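Local coordinates for protein STN1 (Saccharomyces cerevisiae, PDB 3KEY) that regulates telomere length and protects chromosome ends, restraining telomerase loading through its interaction with Cdc13, at residues L27-A41 and F56-R70. Residues are numbered along the deposited sequence; the frame is centred on the assembly and turned at random.
Sequences LYKLKEVRSVVTSLA and FDSLEKEAFRDLVNR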
loop_
_atom_site.group_PDB
_atom_site.type_symbol
_atom_site.label_atom_id
_atom_site.label_comp_id
_atom_site.label_asym_id
_atom_site.label_seq_id
_atom_site.Cartn_x
_atom_site.Cartn_y
_atom_site.Cartn_z
ATOM N N LEU A 27 -8.072 13.926 -6.372
ATOM C CA LEU A 27 -7.011 12.934 -6.471
ATOM C C LEU A 27 -6.591 12.717 -7.925
ATOM O O LEU A 27 -5.401 12.665 -8.241
ATOM C CB LEU A 27 -7.474 11.603 -5.865
ATOM C CG LEU A 27 -6.464 10.449 -5.909
ATOM C CD1 LEU A 27 -5.216 10.836 -5.135
ATOM C CD2 LEU A 27 -7.093 9.184 -5.323
ATOM N N TYR A 28 -7.584 12.600 -8.799
ATOM C CA TYR A 28 -7.359 12.371 -10.220
ATOM C C TYR A 28 -6.627 13.523 -10.907
ATOM O O TYR A 28 -6.021 13.333 -11.961
ATOM C CB TYR A 28 -8.698 12.128 -10.907
ATOM C CG TYR A 28 -8.595 11.654 -12.336
ATOM C CD1 TYR A 28 -8.685 12.553 -13.403
ATOM C CD2 TYR A 28 -8.451 10.302 -12.626
ATOM C CE1 TYR A 28 -8.642 12.104 -14.730
ATOM C CE2 TYR A 28 -8.406 9.844 -13.941
ATOM C CZ TYR A 28 -8.506 10.748 -14.986
ATOM O OH TYR A 28 -8.500 10.288 -16.276
ATOM N N LYS A 29 -6.675 14.709 -10.306
ATOM C CA LYS A 29 -6.013 15.881 -10.872
ATOM C C LYS A 29 -4.521 15.974 -10.533
ATOM O O LYS A 29 -3.805 16.797 -11.108
ATOM C CB LYS A 29 -6.715 17.164 -10.404
ATOM C CG LYS A 29 -8.133 17.324 -10.927
ATOM C CD LYS A 29 -8.771 18.598 -10.397
ATOM C CE LYS A 29 -10.217 18.729 -10.861
ATOM N NZ LYS A 29 -10.885 19.926 -10.267
ATOM N N LEU A 30 -4.056 15.149 -9.601
ATOM C CA LEU A 30 -2.647 15.173 -9.218
ATOM C C LEU A 30 -1.754 14.638 -10.331
ATOM O O LEU A 30 -2.032 13.587 -10.923
ATOM C CB LEU A 30 -2.425 14.362 -7.935
ATOM C CG LEU A 30 -3.101 14.929 -6.680
ATOM C CD1 LEU A 30 -2.815 14.032 -5.483
ATOM C CD2 LEU A 30 -2.583 16.336 -6.418
ATOM N N LYS A 31 -0.679 15.371 -10.610
ATOM C CA LYS A 31 0.265 14.998 -11.663
ATOM C C LYS A 31 0.758 13.570 -11.495
ATOM O O LYS A 31 0.681 12.765 -12.424
ATOM C CB LYS A 31 1.461 15.959 -11.678
ATOM C CG LYS A 31 2.419 15.724 -12.838
ATOM C CD LYS A 31 3.540 16.757 -12.878
ATOM C CE LYS A 31 4.408 16.567 -14.122
ATOM N NZ LYS A 31 5.501 17.581 -14.239
ATOM N N GLU A 32 1.263 13.261 -10.303
ATOM C CA GLU A 32 1.763 11.925 -10.006
ATOM C C GLU A 32 0.713 10.851 -10.283
ATOM O O GLU A 32 1.041 9.766 -10.772
ATOM C CB GLU A 32 2.216 11.837 -8.546
ATOM C CG GLU A 32 3.686 12.163 -8.326
ATOM C CD GLU A 32 4.121 11.947 -6.884
ATOM O OE1 GLU A 32 3.698 12.734 -6.007
ATOM O OE2 GLU A 32 4.880 10.984 -6.623
ATOM N N VAL A 33 -0.545 11.149 -9.970
ATOM C CA VAL A 33 -1.619 10.189 -10.198
ATOM C C VAL A 33 -1.856 9.983 -11.697
ATOM O O VAL A 33 -2.022 8.852 -12.152
ATOM C CB VAL A 33 -2.942 10.641 -9.519
ATOM C CG1 VAL A 33 -4.067 9.674 -9.860
ATOM C CG2 VAL A 33 -2.750 10.698 -8.005
ATOM N N ARG A 34 -1.865 11.068 -12.466
ATOM C CA ARG A 34 -2.067 10.948 -13.908
ATOM C C ARG A 34 -0.994 10.058 -14.553
ATOM O O ARG A 34 -1.295 9.284 -15.460
ATOM C CB ARG A 34 -2.071 12.332 -14.579
ATOM C CG ARG A 34 -3.293 13.194 -14.262
ATOM C CD ARG A 34 -4.595 12.401 -14.416
ATOM N NE ARG A 34 -4.769 11.810 -15.744
ATOM C CZ ARG A 34 -5.101 12.493 -16.837
ATOM N NH1 ARG A 34 -5.303 13.805 -16.772
ATOM N NH2 ARG A 34 -5.234 11.864 -18.001
ATOM N N SER A 35 0.246 10.154 -14.077
ATOM C CA SER A 35 1.342 9.341 -14.621
ATOM C C SER A 35 1.035 7.858 -14.458
ATOM O O SER A 35 1.149 7.084 -15.405
ATOM C CB SER A 35 2.655 9.654 -13.904
ATOM O OG SER A 35 2.937 11.040 -13.955
ATOM N N VAL A 36 0.655 7.475 -13.243
ATOM C CA VAL A 36 0.311 6.092 -12.940
ATOM C C VAL A 36 -0.886 5.649 -13.788
ATOM O O VAL A 36 -0.881 4.561 -14.369
ATOM C CB VAL A 36 -0.055 5.921 -11.432
ATOM C CG1 VAL A 36 -0.519 4.502 -11.161
ATOM C CG2 VAL A 36 1.148 6.249 -10.563
ATOM N N VAL A 37 -1.908 6.502 -13.854
ATOM C CA VAL A 37 -3.127 6.206 -14.611
ATOM C C VAL A 37 -2.867 6.046 -16.113
ATOM O O VAL A 37 -3.357 5.111 -16.748
ATOM C CB VAL A 37 -4.192 7.313 -14.387
ATOM C CG1 VAL A 37 -5.358 7.118 -15.341
ATOM C CG2 VAL A 37 -4.690 7.267 -12.938
ATOM N N THR A 38 -2.097 6.964 -16.681
ATOM C CA THR A 38 -1.782 6.898 -18.102
ATOM C C THR A 38 -1.046 5.595 -18.424
ATOM O O THR A 38 -1.346 4.925 -19.416
ATOM C CB THR A 38 -0.918 8.099 -18.515
ATOM O OG1 THR A 38 -1.647 9.303 -18.250
ATOM C CG2 THR A 38 -0.558 8.024 -20.007
ATOM N N SER A 39 -0.093 5.232 -17.573
ATOM C CA SER A 39 0.670 4.004 -17.772
ATOM C C SER A 39 -0.251 2.776 -17.755
ATOM O O SER A 39 -0.156 1.902 -18.627
ATOM C CB SER A 39 1.747 3.874 -16.685
ATOM O OG SER A 39 2.452 2.648 -16.806
ATOM N N LEU A 40 -1.152 2.718 -16.776
ATOM C CA LEU A 40 -2.086 1.597 -16.659
ATOM C C LEU A 40 -3.071 1.596 -17.832
ATOM O O LEU A 40 -3.480 0.539 -18.320
ATOM C CB LEU A 40 -2.877 1.696 -15.343
ATOM C CG LEU A 40 -3.348 0.415 -14.639
ATOM C CD1 LEU A 40 -4.417 0.773 -13.604
ATOM C CD2 LEU A 40 -3.908 -0.574 -15.627
ATOM N N ALA A 41 -3.461 2.787 -18.270
ATOM C CA ALA A 41 -4.407 2.905 -19.371
ATOM C C ALA A 41 -3.835 2.301 -20.653
ATOM O O ALA A 41 -4.568 1.673 -21.433
ATOM C CB ALA A 41 -4.785 4.373 -19.594
ATOM N N PHE A 56 -9.049 6.699 -25.258
ATOM C CA PHE A 56 -7.986 6.578 -24.268
ATOM C C PHE A 56 -8.423 7.208 -22.940
ATOM O O PHE A 56 -8.122 6.691 -21.863
ATOM C CB PHE A 56 -6.711 7.263 -24.765
ATOM C CG PHE A 56 -5.473 6.830 -24.035
ATOM C CD1 PHE A 56 -4.900 5.590 -24.288
ATOM C CD2 PHE A 56 -4.878 7.663 -23.094
ATOM C CE1 PHE A 56 -3.749 5.185 -23.614
ATOM C CE2 PHE A 56 -3.727 7.270 -22.415
ATOM C CZ PHE A 56 -3.161 6.027 -22.677
ATOM N N ASP A 57 -9.134 8.328 -23.032
ATOM C CA ASP A 57 -9.621 9.027 -21.851
ATOM C C ASP A 57 -10.527 8.089 -21.063
ATOM O O ASP A 57 -10.476 8.030 -19.835
ATOM C CB ASP A 57 -10.381 10.291 -22.274
ATOM C CG ASP A 57 -11.049 10.999 -21.104
ATOM O OD1 ASP A 57 -12.203 10.641 -20.776
ATOM O OD2 ASP A 57 -10.421 11.907 -20.512
ATOM N N SER A 58 -11.347 7.338 -21.785
ATOM C CA SER A 58 -12.247 6.398 -21.154
ATOM C C SER A 58 -11.414 5.309 -20.463
ATOM O O SER A 58 -11.725 4.882 -19.347
ATOM C CB SER A 58 -13.164 5.785 -22.210
ATOM O OG SER A 58 -14.398 5.398 -21.639
ATOM N N LEU A 59 -10.348 4.872 -21.130
ATOM C CA LEU A 59 -9.477 3.844 -20.572
ATOM C C LEU A 59 -8.765 4.339 -19.316
ATOM O O LEU A 59 -8.543 3.563 -18.385
ATOM C CB LEU A 59 -8.454 3.388 -21.621
ATOM C CG LEU A 59 -9.066 2.634 -22.810
ATOM C CD1 LEU A 59 -8.024 2.418 -23.909
ATOM C CD2 LEU A 59 -9.612 1.305 -22.317
ATOM N N GLU A 60 -8.407 5.625 -19.292
ATOM C CA GLU A 60 -7.733 6.224 -18.137
ATOM C C GLU A 60 -8.665 6.291 -16.923
ATOM O O GLU A 60 -8.263 5.992 -15.793
ATOM C CB GLU A 60 -7.243 7.641 -18.466
ATOM C CG GLU A 60 -6.085 7.705 -19.458
ATOM C CD GLU A 60 -5.643 9.128 -19.736
ATOM O OE1 GLU A 60 -6.507 9.955 -20.088
ATOM O OE2 GLU A 60 -4.435 9.427 -19.606
ATOM N N LYS A 61 -9.910 6.692 -17.154
ATOM C CA LYS A 61 -10.871 6.773 -16.067
ATOM C C LYS A 61 -11.155 5.376 -15.520
ATOM O O LYS A 61 -11.369 5.206 -14.323
ATOM C CB LYS A 61 -12.139 7.474 -16.550
ATOM C CG LYS A 61 -11.894 8.962 -16.758
ATOM C CD LYS A 61 -13.065 9.694 -17.374
ATOM C CE LYS A 61 -12.746 11.186 -17.477
ATOM N NZ LYS A 61 -13.862 11.958 -18.095
ATOM N N GLU A 62 -11.121 4.372 -16.394
ATOM C CA GLU A 62 -11.338 2.992 -15.971
ATOM C C GLU A 62 -10.113 2.494 -15.184
ATOM O O GLU A 62 -10.245 1.725 -14.225
ATOM C CB GLU A 62 -11.581 2.102 -17.192
ATOM C CG GLU A 62 -11.628 0.618 -16.890
ATOM C CD GLU A 62 -12.000 -0.221 -18.111
ATOM O OE1 GLU A 62 -11.865 -1.463 -18.036
ATOM O OE2 GLU A 62 -12.434 0.356 -19.136
ATOM N N ALA A 63 -8.926 2.942 -15.588
ATOM C CA ALA A 63 -7.693 2.544 -14.910
ATOM C C ALA A 63 -7.671 3.122 -13.501
ATOM O O ALA A 63 -7.323 2.435 -12.540
ATOM C CB ALA A 63 -6.466 3.037 -15.691
ATOM N N PHE A 64 -8.037 4.397 -13.399
ATOM C CA PHE A 64 -8.065 5.105 -12.129
ATOM C C PHE A 64 -9.041 4.436 -11.162
ATOM O O PHE A 64 -8.737 4.263 -9.985
ATOM C CB PHE A 64 -8.471 6.555 -12.370
ATOM C CG PHE A 64 -8.640 7.358 -11.117
ATOM C CD1 PHE A 64 -7.561 7.602 -10.278
ATOM C CD2 PHE A 64 -9.882 7.891 -10.785
ATOM C CE1 PHE A 64 -7.713 8.370 -9.128
ATOM C CE2 PHE A 64 -10.044 8.662 -9.634
ATOM C CZ PHE A 64 -8.954 8.899 -8.805
ATOM N N ARG A 65 -10.209 4.058 -11.669
ATOM C CA ARG A 65 -11.215 3.401 -10.851
ATOM C C ARG A 65 -10.718 2.039 -10.381
ATOM O O ARG A 65 -10.970 1.641 -9.243
ATOM C CB ARG A 65 -12.504 3.224 -11.648
ATOM C CG ARG A 65 -13.590 2.435 -10.918
ATOM C CD ARG A 65 -14.202 1.392 -11.845
ATOM N NE ARG A 65 -14.674 1.990 -13.094
ATOM C CZ ARG A 65 -14.850 1.321 -14.231
ATOM N NH1 ARG A 65 -14.594 0.016 -14.284
ATOM N NH2 ARG A 65 -15.264 1.958 -15.321
ATOM N N ASP A 66 -10.019 1.320 -11.257
ATOM C CA ASP A 66 -9.498 0.003 -10.901
ATOM C C ASP A 66 -8.469 0.128 -9.780
ATOM O O ASP A 66 -8.487 -0.643 -8.820
ATOM C CB ASP A 66 -8.857 -0.686 -12.115
ATOM C CG ASP A 66 -9.880 -1.121 -13.155
ATOM O OD1 ASP A 66 -9.466 -1.647 -14.213
ATOM O OD2 ASP A 66 -11.098 -0.943 -12.919
ATOM N N LEU A 67 -7.576 1.102 -9.902
ATOM C CA LEU A 67 -6.557 1.314 -8.882
ATOM C C LEU A 67 -7.168 1.680 -7.529
ATOM O O LEU A 67 -6.832 1.062 -6.520
ATOM C CB LEU A 67 -5.578 2.406 -9.322
ATOM C CG LEU A 67 -4.708 2.021 -10.519
ATOM C CD1 LEU A 67 -3.916 3.229 -10.987
ATOM C CD2 LEU A 67 -3.777 0.863 -10.133
ATOM N N VAL A 68 -8.060 2.669 -7.498
ATOM C CA VAL A 68 -8.663 3.054 -6.228
ATOM C C VAL A 68 -9.450 1.896 -5.638
ATOM O O VAL A 68 -9.388 1.652 -4.432
ATOM C CB VAL A 68 -9.605 4.278 -6.348
ATOM C CG1 VAL A 68 -8.812 5.510 -6.769
ATOM C CG2 VAL A 68 -10.725 3.983 -7.328
ATOM N N ASN A 69 -10.181 1.175 -6.486
ATOM C CA ASN A 69 -10.966 0.048 -6.004
ATOM C C ASN A 69 -10.086 -1.062 -5.435
ATOM O O ASN A 69 -10.486 -1.732 -4.485
ATOM C CB ASN A 69 -11.874 -0.502 -7.111
ATOM C CG ASN A 69 -13.019 0.457 -7.469
ATOM O OD1 ASN A 69 -13.228 1.474 -6.796
ATOM N ND2 ASN A 69 -13.765 0.129 -8.525
ATOM N N ARG A 70 -8.894 -1.265 -6.001
ATOM C CA ARG A 70 -7.999 -2.298 -5.488
ATOM C C ARG A 70 -7.600 -1.941 -4.055
ATOM O O ARG A 70 -7.557 -2.807 -3.184
ATOM C CB ARG A 70 -6.725 -2.419 -6.343
ATOM C CG ARG A 70 -6.932 -2.941 -7.760
ATOM C CD ARG A 70 -5.603 -3.036 -8.524
ATOM N NE ARG A 70 -5.801 -3.134 -9.972
ATOM C CZ ARG A 70 -4.816 -3.186 -10.868
ATOM N NH1 ARG A 70 -3.549 -3.155 -10.473
ATOM N NH2 ARG A 70 -5.099 -3.258 -12.163
#
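Tyr28 and Phe64 both carry CG anti to the backbone N (chi1 -170° and 175°), which brings the edge of the Tyr28 ring up to the face of the Phe64 ring where helices 24-28 and 31-47 meet helix 56-73. These helices belong to the first winged helix-turn-helix of the C-terminal region of Stn1, and here two side chains, Phe64 and Glu60, act as knobs in holes of the partner segment. Phe64 is set among Leu27, Tyr28, Val33 and Val37. The stack with Tyr28 is T-shaped, planes 72° apart, with Tyr28 CD2 3.3 Å from Phe64 CG; Tyr28 CB adds a CH-pi contact over the ring. Val68 CG1 lies against the opposite face, and Leu27 CD2 touches the edge. With Phe64 cut back to an alanine, the Tyr28 edge is likely to lose the face it stacks on, and a gap to open between Leu27, Val33 and Val37. Tyr28 OH, near Glu60 CB and Lys61 CG, is buried with no polar partner.

One turn earlier, Glu60 is the second knob, its buried chain passing Ala41 CB, 3.6 Å from Glu60 CG. Arg34, bent at chi2 and chi3, turns back to form a salt bridge from NH2 to Glu60 OE2 (3.0 Å), the two side chains crossing at about a right angle. Farther along, Leu67 also packs on Leu10 of helix 6-16, while Val36 CG1 rests 3.6 Å from Leu67 CD1.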